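PDB 3N3Y: thymidylate synthase thyX from Helicobacter pylori, which probably catalyses the FAD-dependent reductive methylation of dUMP to dTMP, with methylenetetrahydrofolate as methyl donor and NADPH as reductant. Local coordinates for residues M9-K14 with A195-D200; R98-V103 with R118-F123; A131-A136 with P159-T164. One frame throughout, in Å; residues are numbered along the deposited sequence.

Overall arrangement
The three contacts divide between two regions of the ThyX chain. Interaction 1 closes the longest loop, joining strand 10-16 to helix 189-201 near the two chain ends, and interactions 2 and 3 follow one another within that loop. The centres of interactions 2 and 3 lie about 9 Å apart, and each is about 23 Å from the centre of interaction 1. Interactions 2 and 3 touch through E99 with Y162 and through a probable hydrogen bond, R118 O to K163 NZ, of 2.7 Å. Interactions 1 and 3 both reach the four-stranded antiparallel sheet, through strands 10-16 and 163-171, so the sheet links the contact with helix 189-201 to the region around helix 127-145.

Interaction 1 (M9-K14 with A195-D200); sequences MEVICK and AKALFD
V11 and A197 meet where a strand that is outermost, within this chain, in the ThyX sheet lies against helix 189-201, a plain example of strand-on-helix packing without a polar bond between the two segments. The apolar contacts centre on V11, whose two methyl branches serve different residues one step apart on the helix. CG2 reaches the methyl of A197, with V11 CG2 3.6 Å from A197 CB. CG1 stands anti to the backbone N (chi1 -178°) and meets one branch of L198, V11 CG1 lying 3.9 Å from L198 CD2. The small side chain of A197 lets the strand come close: the CA atoms of V11 and A197 are 6.1 Å apart. L198 starts out pointing away from the strand, yet its CD2 branch returns to the contact.

The thioether contact is looser. M9 bends at both chi2 and chi3, which brings its sulfur to the A197 methyl, M9 SD to A197 CB being 4.1 Å.

The backbone hydrogen bonds of the strand run to the sheet: E10, I12 and K14 pair with K70, E68 and N66 of strand 64-73. V11 also packs on F67 of that strand and on L194 and A201 of the helix, so the strand packs on helix 189-201, which in turn rests on helix 172-182 through L198 and L178.

Interaction 2 (R98-V103 with R118-F123); sequences RELKEV and REFLVF
L100 CD2 sits over one face of the F120 ring in a CH-pi contact, the centre of a loop-to-loop contact in the largely helical part of the ThyX fold, between the ends of neighbouring helices. This methyl carbon, L100 CD2, lies 3.8 Å from the centroid of the F120 ring and 10° off its normal. It therefore presses on the middle of the ring and touches several of its carbons at similar range.

Two further side chains meet the outer end of the same ring obliquely. V103 comes from the opposite direction to F120, with V103 CG1 4.0 Å from F120 CZ, while E99 slides past the phenyl group and brings E99 CG to 4.2 Å from F120 CE1. F120 has its CG anti to the carbonyl carbon (chi1 -62°), which sends the phenyl group across to the facing loop. On the ring face opposite L100 lies E119, its CD offset toward the rim.

The next shell holds these groups in place. A type I beta turn from L100 to V103 brings both apolar residues to the ring. The carboxylate of E99 is gripped at both oxygens, OE1 in a salt bridge with K91, a residue of the dUMP pocket, and OE2 in a hydrogen bond with Y162, which ties the loop to the pocket wall and leaves the aliphatic part of E99 to line F120. L100 also packs on L140 and L144 of helix 127-145, and both L100 and F120 touch Y162. The backbone of F120 is hydrogen-bonded to K163, tying the ring's own loop to the start of strand 163-171. Within the 98-103 loop, R98 NH2 and E102 OE2 form a salt bridge of 2.8 Å.

Interaction 3 (A131-A136 with P159-T164); sequences AMSVLA and PESYKT
A type I beta turn from P159 to Y162, closed by the bond from Y162 N to P159 O, faces a turn of helix 127-145, with the CA atoms of A136 and P159 6.2 Å apart. Two residues of the turn meet two residues of the helix. S133 and S161 join hydroxyl to hydroxyl in a hydrogen bond, S133 OG to S161 OG being 2.9 Å, and either may be the donor. S161 places its OG between the backbone N and the carbonyl carbon (chi1 56°), which directs the hydroxyl to the helix. S161 OG is also hydrogen-bonded to the carbonyl O of Y156 of a neighbouring subunit, and S133 OG has weak bonds to the same oxygen and to V129 O. About one helical turn on, the pyrrolidine ring of P159 packs against the A136 methyl, with A136 CB 3.9 Å from P159 CB. P159 also packs on that Y156, so this buried contact reaches the tetramer interface, where E160 forms a salt bridge with the dUMP-binding R74 of that neighbouring subunit. Within the chain, the turn leads into strand 163-171, whose T164 is backbone-bonded to G71 of strand 64-73, while Y162 packs on L137 and L140 of helix 127-145.

Interaction 1 (M9-K14 with A195-D200)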
ATOM      1  N   MET A   9     -13.816  11.301 -23.057  1.00 47.57           N
ATOM      2  CA  MET A   9     -13.995   9.990 -22.421  1.00 48.12           C
ATOM      3  C   MET A   9     -15.133  10.051 -21.386  1.00 43.42           C
ATOM      4  O   MET A   9     -15.325  11.073 -20.739  1.00 45.19           O
ATOM      5  CB  MET A   9     -12.679   9.436 -21.829  1.00 43.94           C
ATOM      6  CG  MET A   9     -12.416   9.715 -20.357  1.00 36.77           C
ATOM      7  SD  MET A   9     -11.632  11.314 -20.020  1.00 50.23           S
ATOM      8  CE  MET A   9      -9.985  11.077 -20.692  1.00 37.74           C
ATOM      9  N   GLU A  10     -15.900   8.970 -21.273  1.00 37.60           N
ATOM     10  CA  GLU A  10     -17.072   8.927 -20.391  1.00 42.45           C
ATOM     11  C   GLU A  10     -16.772   8.347 -18.996  1.00 40.98           C
ATOM     12  O   GLU A  10     -16.354   7.189 -18.863  1.00 37.58           O
ATOM     13  CB  GLU A  10     -18.213   8.143 -21.065  1.00 46.60           C
ATOM     14  CG  GLU A  10     -18.689   8.767 -22.396  1.00 59.92           C
ATOM     15  CD  GLU A  10     -19.440   7.795 -23.320  1.00 76.24           C
ATOM     16  OE1 GLU A  10     -19.669   6.624 -22.935  1.00 72.77           O
ATOM     17  OE2 GLU A  10     -19.800   8.217 -24.445  1.00 80.22           O
ATOM     18  N   VAL A  11     -16.989   9.157 -17.962  1.00 39.83           N
ATOM     19  CA  VAL A  11     -16.819   8.718 -16.578  1.00 36.41           C
ATOM     20  C   VAL A  11     -18.121   8.747 -15.779  1.00 40.47           C
ATOM     21  O   VAL A  11     -18.746   9.796 -15.648  1.00 41.48           O
ATOM     22  CB  VAL A  11     -15.828   9.601 -15.827  1.00 34.57           C
ATOM     23  CG1 VAL A  11     -15.648   9.080 -14.415  1.00 34.51           C
ATOM     24  CG2 VAL A  11     -14.509   9.648 -16.539  1.00 34.03           C
ATOM     25  N   ILE A  12     -18.506   7.594 -15.232  1.00 38.50           N
ATOM     26  CA  ILE A  12     -19.663   7.472 -14.346  1.00 40.40           C
ATOM     27  C   ILE A  12     -19.215   7.128 -12.929  1.00 38.92           C
ATOM     28  O   ILE A  12     -18.404   6.216 -12.731  1.00 37.45           O
ATOM     29  CB  ILE A  12     -20.609   6.317 -14.773  1.00 39.61           C
ATOM     30  CG1 ILE A  12     -20.980   6.404 -16.253  1.00 42.50           C
ATOM     31  CG2 ILE A  12     -21.869   6.324 -13.911  1.00 44.44           C
ATOM     32  CD1 ILE A  12     -21.743   7.642 -16.606  1.00 45.52           C
ATOM     33  N   CYS A  13     -19.741   7.840 -11.940  1.00 36.90           N
ATOM     34  CA  CYS A  13     -19.593   7.395 -10.558  1.00 35.46           C
ATOM     35  C   CYS A  13     -20.767   6.492 -10.209  1.00 42.50           C
ATOM     36  O   CYS A  13     -21.896   6.959 -10.114  1.00 46.90           O
ATOM     37  CB  CYS A  13     -19.517   8.568  -9.593  1.00 36.35           C
ATOM     38  SG  CYS A  13     -19.267   8.045  -7.869  1.00 39.04           S
ATOM     39  N   LYS A  14     -20.498   5.199 -10.036  1.00 35.02           N
ATOM     40  CA  LYS A  14     -21.550   4.212  -9.859  1.00 34.63           C
ATOM     41  C   LYS A  14     -21.932   4.009  -8.384  1.00 39.69           C
ATOM     42  O   LYS A  14     -23.040   3.587  -8.066  1.00 37.90           O
ATOM     43  CB  LYS A  14     -21.117   2.881 -10.479  1.00 36.00           C
ATOM     44  CG  LYS A  14     -20.465   3.040 -11.831  1.00 43.01           C
ATOM     45  CD  LYS A  14     -20.405   1.719 -12.555  1.00 48.84           C
ATOM     46  CE  LYS A  14     -19.575   0.705 -11.782  1.00 45.18           C
ATOM     47  NZ  LYS A  14     -19.313  -0.506 -12.624  1.00 49.61           N
ATOM     48  N   ALA A 195      -8.897  13.855 -15.179  1.00 28.74           N
ATOM     49  CA  ALA A 195      -9.055  14.445 -13.864  1.00 34.03           C
ATOM     50  C   ALA A 195     -10.364  15.245 -13.822  1.00 36.98           C
ATOM     51  O   ALA A 195     -11.193  15.062 -12.923  1.00 34.56           O
ATOM     52  CB  ALA A 195      -7.840  15.317 -13.498  1.00 32.17           C
ATOM     53  N   LYS A 196     -10.571  16.093 -14.821  1.00 34.51           N
ATOM     54  CA  LYS A 196     -11.778  16.901 -14.871  1.00 34.21           C
ATOM     55  C   LYS A 196     -13.008  16.010 -14.961  1.00 37.50           C
ATOM     56  O   LYS A 196     -13.993  16.225 -14.260  1.00 37.08           O
ATOM     57  CB  LYS A 196     -11.742  17.857 -16.061  1.00 37.88           C
ATOM     58  CG  LYS A 196     -13.057  18.585 -16.278  1.00 45.42           C
ATOM     59  CD  LYS A 196     -13.121  19.221 -17.658  1.00 59.33           C
ATOM     60  CE  LYS A 196     -14.384  20.065 -17.828  1.00 65.32           C
ATOM     61  NZ  LYS A 196     -14.438  21.181 -16.836  1.00 60.31           N
ATOM     62  N   ALA A 197     -12.959  15.010 -15.829  1.00 30.61           N
ATOM     63  CA  ALA A 197     -14.093  14.107 -15.972  1.00 32.73           C
ATOM     64  C   ALA A 197     -14.433  13.344 -14.668  1.00 35.33           C
ATOM     65  O   ALA A 197     -15.598  13.025 -14.413  1.00 35.47           O
ATOM     66  CB  ALA A 197     -13.858  13.146 -17.131  1.00 30.46           C
ATOM     67  N   LEU A 198     -13.420  13.055 -13.850  1.00 32.11           N
ATOM     68  CA  LEU A 198     -13.635  12.321 -12.597  1.00 34.81           C
ATOM     69  C   LEU A 198     -14.276  13.250 -11.565  1.00 34.13           C
ATOM     70  O   LEU A 198     -15.188  12.860 -10.856  1.00 33.23           O
ATOM     71  CB  LEU A 198     -12.323  11.742 -12.031  1.00 32.12           C
ATOM     72  CG  LEU A 198     -11.627  10.499 -12.632  1.00 36.92           C
ATOM     73  CD1 LEU A 198     -10.177  10.383 -12.130  1.00 28.29           C
ATOM     74  CD2 LEU A 198     -12.396   9.193 -12.347  1.00 29.39           C
ATOM     75  N   PHE A 199     -13.769  14.472 -11.484  1.00 32.50           N
ATOM     76  CA  PHE A 199     -14.362  15.483 -10.637  1.00 39.05           C
ATOM     77  C   PHE A 199     -15.832  15.648 -10.976  1.00 42.46           C
ATOM     78  O   PHE A 199     -16.693  15.616 -10.096  1.00 40.77           O
ATOM     79  CB  PHE A 199     -13.675  16.819 -10.838  1.00 40.44           C
ATOM     80  CG  PHE A 199     -14.279  17.917 -10.033  1.00 44.51           C
ATOM     81  CD1 PHE A 199     -13.994  18.036  -8.676  1.00 47.60           C
ATOM     82  CD2 PHE A 199     -15.140  18.832 -10.618  1.00 48.36           C
ATOM     83  CE1 PHE A 199     -14.553  19.056  -7.908  1.00 52.09           C
ATOM     84  CE2 PHE A 199     -15.704  19.864  -9.864  1.00 52.80           C
ATOM     85  CZ  PHE A 199     -15.412  19.974  -8.506  1.00 54.94           C
ATOM     86  N   ASP A 200     -16.123  15.809 -12.260  1.00 35.29           N
ATOM     87  CA  ASP A 200     -17.496  16.057 -12.666  1.00 37.71           C
ATOM     88  C   ASP A 200     -18.420  14.869 -12.405  1.00 40.16           C
ATOM     89  O   ASP A 200     -19.637  15.055 -12.290  1.00 37.99           O
ATOM     90  CB  ASP A 200     -17.575  16.494 -14.133  1.00 41.49           C
ATOM     91  CG  ASP A 200     -16.849  17.808 -14.391  1.00 47.82           C
ATOM     92  OD1 ASP A 200     -16.478  18.495 -13.408  1.00 47.15           O
ATOM     93  OD2 ASP A 200     -16.650  18.152 -15.583  1.00 51.72           O
TER

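Interaction 2 (R98-V103 with R118-F123)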
ATOM      1  N   ARG A  98     -10.296  -9.780 -30.581  1.00 39.71           N
ATOM      2  CA  ARG A  98     -11.106 -10.375 -31.641  1.00 47.05           C
ATOM      3  C   ARG A  98     -12.324  -9.512 -32.038  1.00 52.60           C
ATOM      4  O   ARG A  98     -12.956  -9.736 -33.079  1.00 48.22           O
ATOM      5  CB  ARG A  98     -11.543 -11.773 -31.221  1.00 49.87           C
ATOM      6  CG  ARG A  98     -10.741 -12.904 -31.846  1.00 52.65           C
ATOM      7  CD  ARG A  98     -11.654 -13.627 -32.821  1.00 66.55           C
ATOM      8  NE  ARG A  98     -13.049 -13.531 -32.369  1.00 65.91           N
ATOM      9  CZ  ARG A  98     -14.118 -13.595 -33.165  1.00 66.00           C
ATOM     10  NH1 ARG A  98     -13.967 -13.761 -34.475  1.00 66.26           N
ATOM     11  NH2 ARG A  98     -15.339 -13.490 -32.646  1.00 61.03           N
ATOM     12  N   GLU A  99     -12.642  -8.520 -31.209  1.00 45.01           N
ATOM     13  CA  GLU A  99     -13.647  -7.523 -31.565  1.00 48.21           C
ATOM     14  C   GLU A  99     -13.382  -6.880 -32.939  1.00 49.35           C
ATOM     15  O   GLU A  99     -14.308  -6.367 -33.580  1.00 51.34           O
ATOM     16  CB  GLU A  99     -13.722  -6.436 -30.485  1.00 44.14           C
ATOM     17  CG  GLU A  99     -12.495  -5.511 -30.427  1.00 45.85           C
ATOM     18  CD  GLU A  99     -12.463  -4.656 -29.162  1.00 49.94           C
ATOM     19  OE1 GLU A  99     -13.466  -4.675 -28.410  1.00 51.61           O
ATOM     20  OE2 GLU A  99     -11.442  -3.962 -28.920  1.00 44.26           O
ATOM     21  N   LEU A 100     -12.122  -6.894 -33.375  1.00 46.21           N
ATOM     22  CA  LEU A 100     -11.713  -6.285 -34.655  1.00 48.01           C
ATOM     23  C   LEU A 100     -11.913  -7.221 -35.852  1.00 49.83           C
ATOM     24  O   LEU A 100     -11.970  -6.781 -36.999  1.00 50.11           O
ATOM     25  CB  LEU A 100     -10.239  -5.856 -34.619  1.00 39.53           C
ATOM     26  CG  LEU A 100      -9.821  -4.620 -33.825  1.00 41.90           C
ATOM     27  CD1 LEU A 100      -8.335  -4.330 -34.032  1.00 33.33           C
ATOM     28  CD2 LEU A 100     -10.658  -3.411 -34.222  1.00 43.85           C
ATOM     29  N   LYS A 101     -11.989  -8.514 -35.572  1.00 50.98           N
ATOM     30  CA  LYS A 101     -12.179  -9.524 -36.597  1.00 57.05           C
ATOM     31  C   LYS A 101     -13.408  -9.198 -37.436  1.00 59.78           C
ATOM     32  O   LYS A 101     -13.459  -9.482 -38.632  1.00 59.96           O
ATOM     33  CB  LYS A 101     -12.359 -10.886 -35.928  1.00 58.62           C
ATOM     34  CG  LYS A 101     -12.582 -12.033 -36.883  1.00 61.76           C
ATOM     35  CD  LYS A 101     -11.271 -12.625 -37.340  1.00 63.63           C
ATOM     36  CE  LYS A 101     -11.526 -13.930 -38.072  1.00 73.65           C
ATOM     37  NZ  LYS A 101     -12.371 -14.830 -37.237  1.00 74.41           N
ATOM     38  N   GLU A 102     -14.386  -8.566 -36.800  1.00 60.26           N
ATOM     39  CA  GLU A 102     -15.710  -8.421 -37.379  1.00 60.69           C
ATOM     40  C   GLU A 102     -15.949  -7.130 -38.163  1.00 58.64           C
ATOM     41  O   GLU A 102     -17.011  -6.958 -38.750  1.00 69.55           O
ATOM     42  CB  GLU A 102     -16.762  -8.572 -36.271  1.00 67.66           C
ATOM     43  CG  GLU A 102     -16.914 -10.013 -35.752  1.00 71.57           C
ATOM     44  CD  GLU A 102     -16.605 -10.178 -34.256  1.00 73.40           C
ATOM     45  OE1 GLU A 102     -17.225  -9.474 -33.422  1.00 73.05           O
ATOM     46  OE2 GLU A 102     -15.754 -11.034 -33.915  1.00 67.71           O
ATOM     47  N   VAL A 103     -14.979  -6.223 -38.188  1.00 58.18           N
ATOM     48  CA  VAL A 103     -15.212  -4.912 -38.805  1.00 52.07           C
ATOM     49  C   VAL A 103     -14.562  -4.738 -40.180  1.00 51.54           C
ATOM     50  O   VAL A 103     -13.586  -5.423 -40.506  1.00 52.77           O
ATOM     51  CB  VAL A 103     -14.749  -3.766 -37.886  1.00 53.42           C
ATOM     52  CG1 VAL A 103     -15.134  -4.061 -36.433  1.00 51.53           C
ATOM     53  CG2 VAL A 103     -13.255  -3.559 -38.019  1.00 48.69           C
ATOM     54  N   ARG A 118     -12.802   6.069 -34.794  1.00 36.17           N
ATOM     55  CA  ARG A 118     -12.860   6.706 -33.484  1.00 38.05           C
ATOM     56  C   ARG A 118     -13.570   5.848 -32.466  1.00 36.73           C
ATOM     57  O   ARG A 118     -13.515   6.135 -31.282  1.00 40.42           O
ATOM     58  CB  ARG A 118     -13.527   8.068 -33.544  1.00 37.99           C
ATOM     59  CG  ARG A 118     -12.630   9.156 -34.063  1.00 38.49           C
ATOM     60  CD  ARG A 118     -13.280  10.511 -33.839  1.00 43.92           C
ATOM     61  NE  ARG A 118     -12.787  11.162 -32.631  1.00 47.57           N
ATOM     62  CZ  ARG A 118     -12.897  12.466 -32.385  1.00 49.48           C
ATOM     63  NH1 ARG A 118     -13.492  13.257 -33.265  1.00 48.20           N
ATOM     64  NH2 ARG A 118     -12.413  12.982 -31.259  1.00 48.68           N
ATOM     65  N   GLU A 119     -14.241   4.800 -32.918  1.00 31.79           N
ATOM     66  CA  GLU A 119     -14.812   3.852 -31.975  1.00 36.95           C
ATOM     67  C   GLU A 119     -13.708   3.104 -31.236  1.00 33.41           C
ATOM     68  O   GLU A 119     -13.908   2.645 -30.122  1.00 37.44           O
ATOM     69  CB  GLU A 119     -15.721   2.837 -32.675  1.00 38.12           C
ATOM     70  CG  GLU A 119     -16.367   1.847 -31.704  1.00 46.92           C
ATOM     71  CD  GLU A 119     -16.909   0.575 -32.370  1.00 55.75           C
ATOM     72  OE1 GLU A 119     -17.062   0.542 -33.616  1.00 56.80           O
ATOM     73  OE2 GLU A 119     -17.191  -0.401 -31.633  1.00 59.39           O
ATOM     74  N   PHE A 120     -12.550   2.966 -31.865  1.00 33.21           N
ATOM     75  CA  PHE A 120     -11.478   2.156 -31.306  1.00 30.90           C
ATOM     76  C   PHE A 120     -10.261   2.967 -30.905  1.00 29.47           C
ATOM     77  O   PHE A 120      -9.382   2.458 -30.229  1.00 29.21           O
ATOM     78  CB  PHE A 120     -11.037   1.099 -32.310  1.00 34.68           C
ATOM     79  CG  PHE A 120     -12.114   0.125 -32.680  1.00 37.80           C
ATOM     80  CD1 PHE A 120     -12.445  -0.917 -31.826  1.00 38.65           C
ATOM     81  CD2 PHE A 120     -12.782   0.235 -33.892  1.00 37.29           C
ATOM     82  CE1 PHE A 120     -13.440  -1.821 -32.165  1.00 43.04           C
ATOM     83  CE2 PHE A 120     -13.782  -0.668 -34.239  1.00 42.96           C
ATOM     84  CZ  PHE A 120     -14.108  -1.699 -33.371  1.00 42.53           C
ATOM     85  N   LEU A 121     -10.194   4.218 -31.342  1.00 29.01           N
ATOM     86  CA  LEU A 121      -9.004   5.031 -31.116  1.00 27.55           C
ATOM     87  C   LEU A 121      -9.329   6.340 -30.439  1.00 27.13           C
ATOM     88  O   LEU A 121     -10.374   6.920 -30.677  1.00 31.91           O
ATOM     89  CB  LEU A 121      -8.339   5.356 -32.447  1.00 26.16           C
ATOM     90  CG  LEU A 121      -7.852   4.163 -33.244  1.00 30.52           C
ATOM     91  CD1 LEU A 121      -7.217   4.648 -34.530  1.00 29.12           C
ATOM     92  CD2 LEU A 121      -6.870   3.337 -32.405  1.00 25.19           C
ATOM     93  N   VAL A 122      -8.413   6.818 -29.611  1.00 29.60           N
ATOM     94  CA  VAL A 122      -8.498   8.171 -29.082  1.00 24.76           C
ATOM     95  C   VAL A 122      -7.798   9.125 -30.045  1.00 29.65           C
ATOM     96  O   VAL A 122      -6.612   8.978 -30.331  1.00 32.83           O
ATOM     97  CB  VAL A 122      -7.831   8.277 -27.689  1.00 28.54           C
ATOM     98  CG1 VAL A 122      -7.815   9.737 -27.194  1.00 23.43           C
ATOM     99  CG2 VAL A 122      -8.542   7.370 -26.693  1.00 25.70           C
ATOM    100  N   PHE A 123      -8.523  10.111 -30.550  1.00 31.40           N
ATOM    101  CA  PHE A 123      -7.911  11.091 -31.442  1.00 33.53           C
ATOM    102  C   PHE A 123      -7.395  12.248 -30.625  1.00 34.64           C
ATOM    103  O   PHE A 123      -7.985  12.603 -29.603  1.00 36.45           O
ATOM    104  CB  PHE A 123      -8.917  11.603 -32.469  1.00 35.63           C
ATOM    105  CG  PHE A 123      -9.070  10.709 -33.666  1.00 34.59           C
ATOM    106  CD1 PHE A 123      -8.655   9.394 -33.619  1.00 31.73           C
ATOM    107  CD2 PHE A 123      -9.633  11.190 -34.842  1.00 34.07           C
ATOM    108  CE1 PHE A 123      -8.791   8.564 -34.720  1.00 31.26           C
ATOM    109  CE2 PHE A 123      -9.782  10.373 -35.949  1.00 33.35           C
ATOM    110  CZ  PHE A 123      -9.363   9.057 -35.890  1.00 36.47           C
TER

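Interaction 3 (A131-A136 with P159-T164)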
ATOM      1  N   ALA A 131      -4.157  10.091 -38.276  1.00 28.20           N
ATOM      2  CA  ALA A 131      -4.046   9.277 -39.484  1.00 33.53           C
ATOM      3  C   ALA A 131      -3.123   8.086 -39.249  1.00 28.88           C
ATOM      4  O   ALA A 131      -3.451   6.951 -39.622  1.00 29.59           O
ATOM      5  CB  ALA A 131      -3.569  10.126 -40.708  1.00 32.90           C
ATOM      6  N   MET A 132      -1.970   8.334 -38.633  1.00 28.46           N
ATOM      7  CA  MET A 132      -1.083   7.230 -38.266  1.00 28.38           C
ATOM      8  C   MET A 132      -1.757   6.211 -37.315  1.00 30.59           C
ATOM      9  O   MET A 132      -1.569   4.992 -37.462  1.00 32.18           O
ATOM     10  CB  MET A 132       0.228   7.742 -37.675  1.00 28.31           C
ATOM     11  CG  MET A 132       0.973   8.690 -38.606  1.00 33.59           C
ATOM     12  SD  MET A 132       1.046   8.133 -40.337  1.00 39.84           S
ATOM     13  CE  MET A 132       2.554   8.966 -40.848  1.00 38.78           C
ATOM     14  N   SER A 133      -2.555   6.681 -36.363  1.00 25.19           N
ATOM     15  CA  SER A 133      -3.200   5.725 -35.457  1.00 29.26           C
ATOM     16  C   SER A 133      -4.116   4.805 -36.233  1.00 27.43           C
ATOM     17  O   SER A 133      -4.140   3.600 -35.985  1.00 29.06           O
ATOM     18  CB  SER A 133      -3.983   6.411 -34.337  1.00 26.29           C
ATOM     19  OG  SER A 133      -3.104   7.131 -33.514  1.00 30.21           O
ATOM     20  N   VAL A 134      -4.864   5.375 -37.172  1.00 26.72           N
ATOM     21  CA  VAL A 134      -5.739   4.580 -38.037  1.00 26.15           C
ATOM     22  C   VAL A 134      -4.950   3.595 -38.906  1.00 29.03           C
ATOM     23  O   VAL A 134      -5.338   2.437 -39.036  1.00 27.95           O
ATOM     24  CB  VAL A 134      -6.633   5.471 -38.914  1.00 32.79           C
ATOM     25  CG1 VAL A 134      -7.596   4.610 -39.771  1.00 25.29           C
ATOM     26  CG2 VAL A 134      -7.418   6.451 -38.016  1.00 29.12           C
ATOM     27  N   LEU A 135      -3.829   4.039 -39.471  1.00 26.67           N
ATOM     28  CA  LEU A 135      -2.970   3.121 -40.215  1.00 29.54           C
ATOM     29  C   LEU A 135      -2.592   1.918 -39.345  1.00 27.92           C
ATOM     30  O   LEU A 135      -2.679   0.772 -39.788  1.00 26.79           O
ATOM     31  CB  LEU A 135      -1.711   3.827 -40.751  1.00 25.29           C
ATOM     32  CG  LEU A 135      -1.977   4.999 -41.710  1.00 37.45           C
ATOM     33  CD1 LEU A 135      -0.727   5.402 -42.503  1.00 25.54           C
ATOM     34  CD2 LEU A 135      -3.137   4.693 -42.661  1.00 29.00           C
ATOM     35  N   ALA A 136      -2.183   2.196 -38.105  1.00 29.28           N
ATOM     36  CA  ALA A 136      -1.788   1.157 -37.152  1.00 26.12           C
ATOM     37  C   ALA A 136      -2.960   0.254 -36.817  1.00 23.93           C
ATOM     38  O   ALA A 136      -2.803  -0.959 -36.696  1.00 25.35           O
ATOM     39  CB  ALA A 136      -1.210   1.781 -35.881  1.00 24.06           C
ATOM     40  N   PRO A 159      -1.540   0.407 -31.436  1.00 25.85           N
ATOM     41  CA  PRO A 159      -1.067   1.743 -31.071  1.00 26.56           C
ATOM     42  C   PRO A 159      -1.543   2.121 -29.664  1.00 30.52           C
ATOM     43  O   PRO A 159      -2.560   1.606 -29.187  1.00 31.07           O
ATOM     44  CB  PRO A 159      -1.754   2.631 -32.106  1.00 24.28           C
ATOM     45  CG  PRO A 159      -3.088   1.991 -32.256  1.00 24.85           C
ATOM     46  CD  PRO A 159      -2.769   0.478 -32.244  1.00 27.91           C
ATOM     47  N   GLU A 160      -0.822   3.020 -29.012  1.00 28.82           N
ATOM     48  CA  GLU A 160      -1.200   3.459 -27.666  1.00 31.12           C
ATOM     49  C   GLU A 160      -2.515   4.237 -27.623  1.00 26.10           C
ATOM     50  O   GLU A 160      -3.117   4.358 -26.569  1.00 31.14           O
ATOM     51  CB  GLU A 160      -0.089   4.296 -27.041  1.00 31.40           C
ATOM     52  CG  GLU A 160       1.236   3.586 -26.992  1.00 36.70           C
ATOM     53  CD  GLU A 160       1.670   3.290 -25.578  1.00 44.79           C
ATOM     54  OE1 GLU A 160       1.586   4.216 -24.735  1.00 42.67           O
ATOM     55  OE2 GLU A 160       2.103   2.143 -25.317  1.00 44.92           O
ATOM     56  N   SER A 161      -2.968   4.754 -28.756  1.00 24.15           N
ATOM     57  CA  SER A 161      -4.231   5.467 -28.771  1.00 26.62           C
ATOM     58  C   SER A 161      -5.429   4.523 -28.738  1.00 26.35           C
ATOM     59  O   SER A 161      -6.569   4.964 -28.717  1.00 30.35           O
ATOM     60  CB  SER A 161      -4.320   6.403 -29.974  1.00 23.76           C
ATOM     61  OG  SER A 161      -4.112   5.689 -31.173  1.00 28.48           O
ATOM     62  N   TYR A 162      -5.173   3.224 -28.733  1.00 28.19           N
ATOM     63  CA  TYR A 162      -6.254   2.256 -28.692  1.00 27.68           C
ATOM     64  C   TYR A 162      -7.093   2.416 -27.417  1.00 29.08           C
ATOM     65  O   TYR A 162      -6.556   2.551 -26.321  1.00 25.27           O
ATOM     66  CB  TYR A 162      -5.702   0.846 -28.756  1.00 28.49           C
ATOM     67  CG  TYR A 162      -6.742  -0.152 -29.184  1.00 32.72           C
ATOM     68  CD1 TYR A 162      -7.520  -0.825 -28.252  1.00 28.29           C
ATOM     69  CD2 TYR A 162      -6.960  -0.409 -30.533  1.00 30.72           C
ATOM     70  CE1 TYR A 162      -8.488  -1.738 -28.659  1.00 31.95           C
ATOM     71  CE2 TYR A 162      -7.921  -1.314 -30.944  1.00 28.57           C
ATOM     72  CZ  TYR A 162      -8.678  -1.973 -30.011  1.00 33.39           C
ATOM     73  OH  TYR A 162      -9.618  -2.876 -30.445  1.00 39.37           O
ATOM     74  N   LYS A 163      -8.409   2.385 -27.569  1.00 25.87           N
ATOM     75  CA  LYS A 163      -9.303   2.593 -26.437  1.00 32.18           C
ATOM     76  C   LYS A 163      -9.401   1.422 -25.463  1.00 29.04           C
ATOM     77  O   LYS A 163      -9.428   0.261 -25.846  1.00 30.52           O
ATOM     78  CB  LYS A 163     -10.700   3.007 -26.898  1.00 29.76           C
ATOM     79  CG  LYS A 163     -10.820   4.479 -27.220  1.00 29.56           C
ATOM     80  CD  LYS A 163     -12.197   4.771 -27.744  1.00 30.20           C
ATOM     81  CE  LYS A 163     -12.318   6.205 -28.198  1.00 32.06           C
ATOM     82  NZ  LYS A 163     -13.719   6.452 -28.634  1.00 34.58           N
ATOM     83  N   THR A 164      -9.453   1.760 -24.189  1.00 28.91           N
ATOM     84  CA  THR A 164      -9.694   0.777 -23.155  1.00 33.72           C
ATOM     85  C   THR A 164     -10.926   1.182 -22.324  1.00 31.28           C
ATOM     86  O   THR A 164     -11.469   2.279 -22.489  1.00 32.54           O
ATOM     87  CB  THR A 164      -8.438   0.605 -22.252  1.00 34.50           C
ATOM     88  OG1 THR A 164      -8.608  -0.535 -21.397  1.00 37.52           O
ATOM     89  CG2 THR A 164      -8.200   1.846 -21.418  1.00 25.19           C
TER